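Local structure of endo-b-1,4-glucanase (Nasutitermes takasagoensis, 1KS8) at residues G22-D27 against R33-L38; V117-A122 against I199-N204; W221-R224 against D228-Y231. The protein probably cleaves internal beta-1,4-glucosidic linkages of cellulose and related beta-glucans, as a termite endoglucanase of glycosyl hydrolase family 9. All blocks are in the same frame, centred on the assembly; numbering follows the deposited sequence.

Contact 1 (G22-D27 against R33-L38)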
loop_
_atom_site.group_PDB
_atom_site.type_symbol
_atom_site.label_atom_id
_atom_site.label_comp_id
_atom_site.label_asym_id
_atom_site.label_seq_id
_atom_site.Cartn_x
_atom_site.Cartn_y
_atom_site.Cartn_z
ATOM N N GLY A 22 -17.217 -2.844 2.956
ATOM C CA GLY A 22 -18.394 -2.773 2.104
ATOM C C GLY A 22 -19.053 -4.104 1.803
ATOM O O GLY A 22 -18.911 -5.067 2.554
ATOM N N ARG A 23 -19.792 -4.151 0.699
ATOM C CA ARG A 23 -20.479 -5.368 0.280
ATOM C C ARG A 23 -19.494 -6.267 -0.460
ATOM O O ARG A 23 -18.935 -5.879 -1.487
ATOM C CB ARG A 23 -21.659 -5.016 -0.630
ATOM C CG ARG A 23 -22.552 -6.199 -0.960
ATOM C CD ARG A 23 -23.790 -5.793 -1.755
ATOM N NE ARG A 23 -24.676 -4.905 -1.004
ATOM C CZ ARG A 23 -24.536 -3.585 -0.932
ATOM N NH1 ARG A 23 -23.543 -2.981 -1.571
ATOM N NH2 ARG A 23 -25.390 -2.865 -0.214
ATOM N N LEU A 24 -19.281 -7.466 0.069
ATOM C CA LEU A 24 -18.345 -8.405 -0.533
ATOM C C LEU A 24 -18.973 -9.172 -1.692
ATOM O O LEU A 24 -20.159 -9.508 -1.660
ATOM C CB LEU A 24 -17.828 -9.370 0.534
ATOM C CG LEU A 24 -17.242 -8.654 1.757
ATOM C CD1 LEU A 24 -16.781 -9.680 2.777
ATOM C CD2 LEU A 24 -16.083 -7.756 1.334
ATOM N N PRO A 25 -18.179 -9.462 -2.733
ATOM C CA PRO A 25 -18.661 -10.188 -3.909
ATOM C C PRO A 25 -18.975 -11.654 -3.648
ATOM O O PRO A 25 -18.468 -12.258 -2.701
ATOM C CB PRO A 25 -17.524 -10.006 -4.908
ATOM C CG PRO A 25 -16.324 -10.030 -4.027
ATOM C CD PRO A 25 -16.746 -9.138 -2.874
ATOM N N ALA A 26 -19.814 -12.222 -4.506
ATOM C CA ALA A 26 -20.203 -13.618 -4.380
ATOM C C ALA A 26 -19.001 -14.551 -4.475
ATOM O O ALA A 26 -18.999 -15.626 -3.876
ATOM C CB ALA A 26 -21.225 -13.973 -5.457
ATOM N N ASP A 27 -17.978 -14.144 -5.220
ATOM C CA ASP A 27 -16.796 -14.984 -5.377
ATOM C C ASP A 27 -15.683 -14.706 -4.370
ATOM O O ASP A 27 -14.534 -15.085 -4.588
ATOM C CB ASP A 27 -16.247 -14.877 -6.805
ATOM C CG ASP A 27 -15.722 -13.494 -7.137
ATOM O OD1 ASP A 27 -15.740 -12.606 -6.259
ATOM O OD2 ASP A 27 -15.282 -13.298 -8.291
ATOM N N ARG A 33 -14.966 -13.278 6.290
ATOM C CA ARG A 33 -15.232 -11.841 6.292
ATOM C C ARG A 33 -16.649 -11.651 5.749
ATOM O O ARG A 33 -17.062 -12.350 4.818
ATOM C CB ARG A 33 -14.235 -11.092 5.399
ATOM C CG ARG A 33 -12.894 -10.757 6.050
ATOM C CD ARG A 33 -13.067 -9.865 7.277
ATOM N NE ARG A 33 -14.158 -8.911 7.092
ATOM C CZ ARG A 33 -14.130 -7.877 6.257
ATOM N NH1 ARG A 33 -13.051 -7.634 5.523
ATOM N NH2 ARG A 33 -15.207 -7.111 6.125
ATOM N N LYS A 34 -17.385 -10.708 6.328
ATOM C CA LYS A 34 -18.763 -10.449 5.921
ATOM C C LYS A 34 -18.997 -8.996 5.521
ATOM O O LYS A 34 -18.166 -8.128 5.780
ATOM C CB LYS A 34 -19.712 -10.796 7.070
ATOM C CG LYS A 34 -19.516 -12.185 7.658
ATOM C CD LYS A 34 -19.782 -13.273 6.633
ATOM C CE LYS A 34 -19.479 -14.644 7.214
ATOM N NZ LYS A 34 -19.682 -15.741 6.228
ATOM N N ASP A 35 -20.140 -8.740 4.892
ATOM C CA ASP A 35 -20.496 -7.386 4.484
ATOM C C ASP A 35 -20.452 -6.478 5.711
ATOM O O ASP A 35 -20.914 -6.855 6.790
ATOM C CB ASP A 35 -21.911 -7.352 3.894
ATOM C CG ASP A 35 -22.041 -8.158 2.616
ATOM O OD1 ASP A 35 -21.011 -8.571 2.044
ATOM O OD2 ASP A 35 -23.193 -8.369 2.178
ATOM N N SER A 36 -19.918 -5.272 5.546
ATOM C CA SER A 36 -19.819 -4.344 6.664
ATOM C C SER A 36 -19.642 -2.914 6.185
ATOM O O SER A 36 -19.368 -2.675 5.006
ATOM C CB SER A 36 -18.631 -4.719 7.554
ATOM O OG SER A 36 -17.400 -4.474 6.890
ATOM N N ALA A 37 -19.792 -1.972 7.114
ATOM C CA ALA A 37 -19.647 -0.550 6.819
ATOM C C ALA A 37 -20.488 -0.170 5.610
ATOM O O ALA A 37 -20.050 0.596 4.747
ATOM C CB ALA A 37 -18.175 -0.222 6.568
ATOM N N LEU A 38 -21.711 -0.691 5.569
ATOM C CA LEU A 38 -22.620 -0.441 4.456
ATOM C C LEU A 38 -23.292 0.928 4.485
ATOM O O LEU A 38 -24.012 1.284 3.552
ATOM C CB LEU A 38 -23.689 -1.538 4.408
ATOM C CG LEU A 38 -23.145 -2.965 4.274
ATOM C CD1 LEU A 38 -24.303 -3.956 4.264
ATOM C CD2 LEU A 38 -22.325 -3.087 2.999
HETATM O O HOH W 1 -17.070 -5.841 4.426
HETATM O O HOH W 2 -21.359 -11.027 0.914
#

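Contact 2 (V117-A122 against I199-N204)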
loop_
_atom_site.group_PDB
_atom_site.type_symbol
_atom_site.label_atom_id
_atom_site.label_comp_id
_atom_site.label_asym_id
_atom_site.label_seq_id
_atom_site.Cartn_x
_atom_site.Cartn_y
_atom_site.Cartn_z
ATOM N N VAL A 117 -13.033 7.785 6.213
ATOM C CA VAL A 117 -14.347 7.374 6.695
ATOM C C VAL A 117 -14.032 6.634 7.987
ATOM O O VAL A 117 -13.259 5.664 7.994
ATOM C CB VAL A 117 -15.099 6.434 5.738
ATOM C CG1 VAL A 117 -16.440 6.049 6.366
ATOM C CG2 VAL A 117 -15.334 7.128 4.404
ATOM N N GLY A 118 -14.618 7.118 9.077
ATOM C CA GLY A 118 -14.378 6.551 10.388
ATOM C C GLY A 118 -13.434 7.483 11.126
ATOM O O GLY A 118 -12.523 8.053 10.520
ATOM N N GLN A 119 -13.664 7.673 12.421
ATOM C CA GLN A 119 -12.794 8.526 13.222
ATOM C C GLN A 119 -11.837 7.613 13.969
ATOM O O GLN A 119 -12.241 6.561 14.459
ATOM C CB GLN A 119 -13.596 9.342 14.238
ATOM C CG GLN A 119 -12.699 10.268 15.050
ATOM C CD GLN A 119 -13.238 10.569 16.433
ATOM O OE1 GLN A 119 -13.620 9.663 17.176
ATOM N NE2 GLN A 119 -13.248 11.847 16.799
ATOM N N GLY A 120 -10.574 8.013 14.063
ATOM C CA GLY A 120 -9.602 7.185 14.755
ATOM C C GLY A 120 -10.015 6.711 16.136
ATOM O O GLY A 120 -9.983 5.514 16.422
ATOM N N ASP A 121 -10.423 7.632 17.002
ATOM C CA ASP A 121 -10.795 7.236 18.354
ATOM C C ASP A 121 -12.033 6.362 18.468
ATOM O O ASP A 121 -12.006 5.339 19.148
ATOM C CB ASP A 121 -10.955 8.468 19.245
ATOM C CG ASP A 121 -9.635 9.166 19.510
ATOM O OD1 ASP A 121 -8.580 8.600 19.144
ATOM O OD2 ASP A 121 -9.652 10.275 20.089
ATOM N N ALA A 122 -13.118 6.756 17.810
ATOM C CA ALA A 122 -14.351 5.982 17.880
ATOM C C ALA A 122 -14.144 4.586 17.309
ATOM O O ALA A 122 -14.657 3.602 17.843
ATOM C CB ALA A 122 -15.462 6.695 17.124
ATOM N N ILE A 199 -7.799 17.429 7.057
ATOM C CA ILE A 199 -8.450 16.310 7.730
ATOM C C ILE A 199 -7.561 16.121 8.954
ATOM O O ILE A 199 -6.661 15.278 8.974
ATOM C CB ILE A 199 -8.449 15.046 6.844
ATOM C CG1 ILE A 199 -9.250 15.318 5.567
ATOM C CG2 ILE A 199 -9.044 13.868 7.608
ATOM C CD1 ILE A 199 -9.322 14.148 4.600
ATOM N N THR A 200 -7.809 16.939 9.971
ATOM C CA THR A 200 -6.992 16.912 11.175
ATOM C C THR A 200 -6.978 15.611 11.963
ATOM O O THR A 200 -6.026 15.348 12.692
ATOM C CB THR A 200 -7.362 18.070 12.128
ATOM O OG1 THR A 200 -8.739 17.971 12.501
ATOM C CG2 THR A 200 -7.114 19.415 11.448
ATOM N N ASP A 201 -8.011 14.788 11.829
ATOM C CA ASP A 201 -8.016 13.532 12.567
ATOM C C ASP A 201 -6.836 12.672 12.125
ATOM O O ASP A 201 -6.267 11.926 12.919
ATOM C CB ASP A 201 -9.318 12.766 12.338
ATOM C CG ASP A 201 -9.480 11.604 13.299
ATOM O OD1 ASP A 201 -9.568 10.443 12.846
ATOM O OD2 ASP A 201 -9.514 11.862 14.520
ATOM N N ALA A 202 -6.464 12.795 10.855
ATOM C CA ALA A 202 -5.372 12.007 10.293
ATOM C C ALA A 202 -3.978 12.418 10.749
ATOM O O ALA A 202 -3.021 11.659 10.589
ATOM C CB ALA A 202 -5.444 12.049 8.765
ATOM N N ARG A 203 -3.864 13.608 11.325
ATOM C CA ARG A 203 -2.571 14.115 11.766
ATOM C C ARG A 203 -1.839 13.206 12.751
ATOM O O ARG A 203 -0.608 13.200 12.801
ATOM C CB ARG A 203 -2.752 15.511 12.366
ATOM C CG ARG A 203 -1.457 16.241 12.675
ATOM C CD ARG A 203 -1.649 17.738 12.484
ATOM N NE ARG A 203 -2.792 18.239 13.240
ATOM C CZ ARG A 203 -3.363 19.422 13.037
ATOM N NH1 ARG A 203 -2.899 20.233 12.095
ATOM N NH2 ARG A 203 -4.400 19.794 13.775
ATOM N N ASN A 204 -2.586 12.424 13.519
ATOM C CA ASN A 204 -1.965 11.541 14.497
ATOM C C ASN A 204 -1.933 10.075 14.093
ATOM O O ASN A 204 -1.618 9.208 14.910
ATOM C CB ASN A 204 -2.666 11.701 15.842
ATOM C CG ASN A 204 -2.566 13.113 16.369
ATOM O OD1 ASN A 204 -1.470 13.606 16.638
ATOM N ND2 ASN A 204 -3.707 13.781 16.504
HETATM O O HOH W 3 -11.196 13.763 15.429
HETATM O O HOH W 4 -9.679 10.375 16.670
#

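Contact 3 (W221-R224 against D228-Y231)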
loop_
_atom_site.group_PDB
_atom_site.type_symbol
_atom_site.label_atom_id
_atom_site.label_comp_id
_atom_site.label_asym_id
_atom_site.label_seq_id
_atom_site.Cartn_x
_atom_site.Cartn_y
_atom_site.Cartn_z
ATOM N N TRP A 221 3.163 9.698 -13.193
ATOM C CA TRP A 221 2.213 8.640 -13.515
ATOM C C TRP A 221 1.229 9.073 -14.595
ATOM O O TRP A 221 0.870 8.281 -15.467
ATOM C CB TRP A 221 1.463 8.186 -12.258
ATOM C CG TRP A 221 2.217 7.134 -11.502
ATOM C CD1 TRP A 221 2.891 7.284 -10.324
ATOM C CD2 TRP A 221 2.421 5.779 -11.913
ATOM N NE1 TRP A 221 3.506 6.101 -9.974
ATOM C CE2 TRP A 221 3.233 5.162 -10.934
ATOM C CE3 TRP A 221 1.998 5.024 -13.017
ATOM C CZ2 TRP A 221 3.631 3.823 -11.027
ATOM C CZ3 TRP A 221 2.393 3.694 -13.108
ATOM C CH2 TRP A 221 3.202 3.109 -12.118
ATOM N N LEU A 222 0.800 10.330 -14.546
ATOM C CA LEU A 222 -0.121 10.830 -15.558
ATOM C C LEU A 222 0.557 10.849 -16.921
ATOM O O LEU A 222 -0.074 10.565 -17.935
ATOM C CB LEU A 222 -0.622 12.225 -15.185
ATOM C CG LEU A 222 -1.848 12.183 -14.267
ATOM C CD1 LEU A 222 -2.114 13.556 -13.689
ATOM C CD2 LEU A 222 -3.049 11.672 -15.055
ATOM N N TYR A 223 1.845 11.174 -16.950
ATOM C CA TYR A 223 2.564 11.178 -18.217
ATOM C C TYR A 223 2.595 9.754 -18.766
ATOM O O TYR A 223 2.339 9.522 -19.946
ATOM C CB TYR A 223 3.997 11.678 -18.037
ATOM C CG TYR A 223 4.840 11.504 -19.281
ATOM C CD1 TYR A 223 4.486 12.125 -20.479
ATOM C CD2 TYR A 223 5.978 10.696 -19.268
ATOM C CE1 TYR A 223 5.243 11.945 -21.636
ATOM C CE2 TYR A 223 6.743 10.511 -20.420
ATOM C CZ TYR A 223 6.368 11.137 -21.598
ATOM O OH TYR A 223 7.117 10.952 -22.739
ATOM N N ARG A 224 2.908 8.798 -17.900
ATOM C CA ARG A 224 2.974 7.405 -18.312
ATOM C C ARG A 224 1.637 6.901 -18.849
ATOM O O ARG A 224 1.597 6.118 -19.797
ATOM C CB ARG A 224 3.414 6.529 -17.133
ATOM C CG ARG A 224 3.639 5.074 -17.502
ATOM C CD ARG A 224 4.137 4.263 -16.321
ATOM N NE ARG A 224 4.617 2.956 -16.753
ATOM C CZ ARG A 224 5.335 2.135 -15.996
ATOM N NH1 ARG A 224 5.656 2.484 -14.757
ATOM N NH2 ARG A 224 5.754 0.977 -16.489
ATOM N N ASP A 228 1.137 12.398 -22.588
ATOM C CA ASP A 228 0.964 13.836 -22.760
ATOM C C ASP A 228 2.192 14.523 -22.167
ATOM O O ASP A 228 2.339 14.598 -20.947
ATOM C CB ASP A 228 -0.296 14.299 -22.026
ATOM C CG ASP A 228 -0.700 15.709 -22.395
ATOM O OD1 ASP A 228 0.198 16.550 -22.610
ATOM O OD2 ASP A 228 -1.918 15.977 -22.460
ATOM N N ASN A 229 3.067 15.022 -23.034
ATOM C CA ASN A 229 4.297 15.682 -22.605
ATOM C C ASN A 229 4.140 16.743 -21.515
ATOM O O ASN A 229 5.065 16.966 -20.736
ATOM C CB ASN A 229 5.008 16.296 -23.816
ATOM C CG ASN A 229 5.630 15.249 -24.726
ATOM O OD1 ASN A 229 6.129 15.568 -25.807
ATOM N ND2 ASN A 229 5.610 13.994 -24.290
ATOM N N THR A 230 2.984 17.397 -21.449
ATOM C CA THR A 230 2.772 18.428 -20.435
ATOM C C THR A 230 3.023 17.894 -19.023
ATOM O O THR A 230 3.585 18.590 -18.175
ATOM C CB THR A 230 1.339 19.010 -20.496
ATOM O OG1 THR A 230 1.219 20.081 -19.551
ATOM C CG2 THR A 230 0.309 17.944 -20.161
ATOM N N TYR A 231 2.608 16.655 -18.777
ATOM C CA TYR A 231 2.792 16.041 -17.469
ATOM C C TYR A 231 4.260 15.753 -17.180
ATOM O O TYR A 231 4.715 15.907 -16.049
ATOM C CB TYR A 231 1.969 14.755 -17.373
ATOM C CG TYR A 231 0.479 14.997 -17.281
ATOM C CD1 TYR A 231 -0.069 15.699 -16.206
ATOM C CD2 TYR A 231 -0.385 14.521 -18.263
ATOM C CE1 TYR A 231 -1.444 15.916 -16.112
ATOM C CE2 TYR A 231 -1.760 14.734 -18.179
ATOM C CZ TYR A 231 -2.280 15.429 -17.103
ATOM O OH TYR A 231 -3.640 15.629 -17.010
HETATM O O HOH W 5 5.979 11.624 -25.573
#

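Contact 1 (G22-D27 against R33-L38)
Asp-35 reaches across to the other arm of the loop, where its OD1 takes the backbone N-H of Leu-24 at 2.8 Å and 161°. The donor arrives from above the carboxylate plane, and a water joins the same OD1 to Leu-24 O. With CG beside its own backbone N (chi1 -64°), Asp-35 brings its carboxylate beside CA and CG of Arg-23, while Arg-23 NE and Asp-35 OD2 stay 4.9 Å apart. Leu-38 CD2 lies over one face of the Arg-23 guanidinium and packs 3.6 Å from Arg-23 N. The branched Leu-24 puts CD1 3.4 Å from Arg-33 O and against the Arg-33 CB. Ser-36 N donates to Gly-22 O at 3.2 Å, while Gly-22 N returns a weak bond to Ser-36 O. The backbone angles of Gly-22 leave no room for a CB. A second water joins the arms: it is hydrogen-bonded to Ser-36 OG, accepts weakly from Arg-33 NH2 and probably donates to Gly-22 O and Lys-34 O. Farther out, Arg-33 NH1 binds Ala-18 O and Arg-20 O, tying the loop to the end of helix 5-18. The single antiparallel bridge of Gly-22 with Ser-36 closes a loop on the (alpha/alpha)6 barrel.

Contact 2 (V117-A122 against I199-N204)
Asp-201 meets the start of helix 120-124, where Gly-120 N donates to its OD1 at 2.9 Å; Gln-119, just before, is the N-cap residue of that helix. The Asp-201 side chain carries CG anti to the backbone N (chi1 -168°), and this sends the carboxylate out from the 3-10 turn 200-202 to the first turn of the helix. OD1 receives the Gly-120 N-H on its syn lone pair in a nearly straight bond of 173°. An aspartate suits this place because a carboxylate can take an amide at a helix start, where the helix dipole would be expected to stabilise its charge. Gly-120 has no side chain on the side facing Asp-201, where OD1 comes in. Gln-119 also holds CG anti to its N (chi1 -178°) and runs on extended, crossing the Asp-201 side chain at about a right angle, with Gln-119 CG 3.6 Å from Asp-201 OD2. The final amide torsion then turns OE1 to cap Ala-122 N at 3.0 Å, the donor tilted slightly from the amide plane. OD1 has a second donor in Gln-116 NE2, from strand 113-117, so the acid also ties the turn to the small sheet. The other oxygen is served by solvent: OD2 takes one water that accepts from Gln-119 NE2, and a second water, 2.6 Å from Asp-201 OD2, accepts from the backbone N of Asp-121.

Contact 3 (W221-R224 against D228-Y231)
Leu-222 and Tyr-231 both place CG beside the backbone N (chi1 -86° in the leucine), and these torsions lay the leucine side chain against the face of the tyrosine ring. Tyr-223 takes the other course, with CG anti to the backbone N (chi1 171°), and its ring runs instead along the beginning of helix 229-241.

Leu-222 CB sits 3.6 Å from the centroid of the Tyr-231 ring, almost on its normal, in a CH-pi contact. The branch beyond it brings CD1 to the rim, 3.4 Å from Tyr-231 CE1. A leucine fits this spot because its methylene covers the ring centre while a methyl packs at the rim; its side chain also touches Leu-178, Ala-181 and Phe-185 of helix 171-190. Beside this pair, Tyr-223 CB meets Tyr-231 CB at 3.7 Å, the point where the two backbones come nearest.

Tyr-223 turns an edge of its ring to the following helix. Its CD1 lies 3.3 Å from Asp-228 O, close to the ring plane, and that same carbonyl accepts Tyr-231 N in the first helical turn. The Asn-229 side chain lies alongside, pointing the same way, its amide plane 44° from the ring and ND2 3.4 Å from Tyr-223 CE1. A water links the two ends: it accepts from Asn-229 ND2 at 2.7 Å and is hydrogen-bonded to Tyr-223 OH. Both polar ends can thus stay near the surface while the tyrosine's carbon ring packs on the turn.

Two consecutive helices, 212-226 and 229-241, are joined here by a short turn, an alpha-alpha pairing consistent with the (alpha/alpha)6 fold. No direct hydrogen bond joins the two segments; they meet through carbon packing, an edge-on approach to a carbonyl and a water, while Thr-226 OG1 in the short connection bonds to both Leu-222 O and Asp-228 N.

Overall arrangement
Along the chain the three contacts follow in series, each closing before the next opens, and all lie within the family 9 catalytic region. Contact 1 and contact 2 are neighbours, their centres 23 Å apart and nearest atoms about 7 Å apart, yet they do not touch. The first closes a loop between helix 5-18 and strand 60-61; the second starts at the end of strand 113-117, which pairs with 60-61 in the small three-stranded sheet. Contact 3 stands apart, its centre 36 Å from that of contact 1 and 33 Å from that of contact 2, at the short turn between helices 212-226 and 229-241. Loop closure, loop-to-helix bridging and helix-to-helix packing thus shape separate parts of one (alpha/alpha)6 domain.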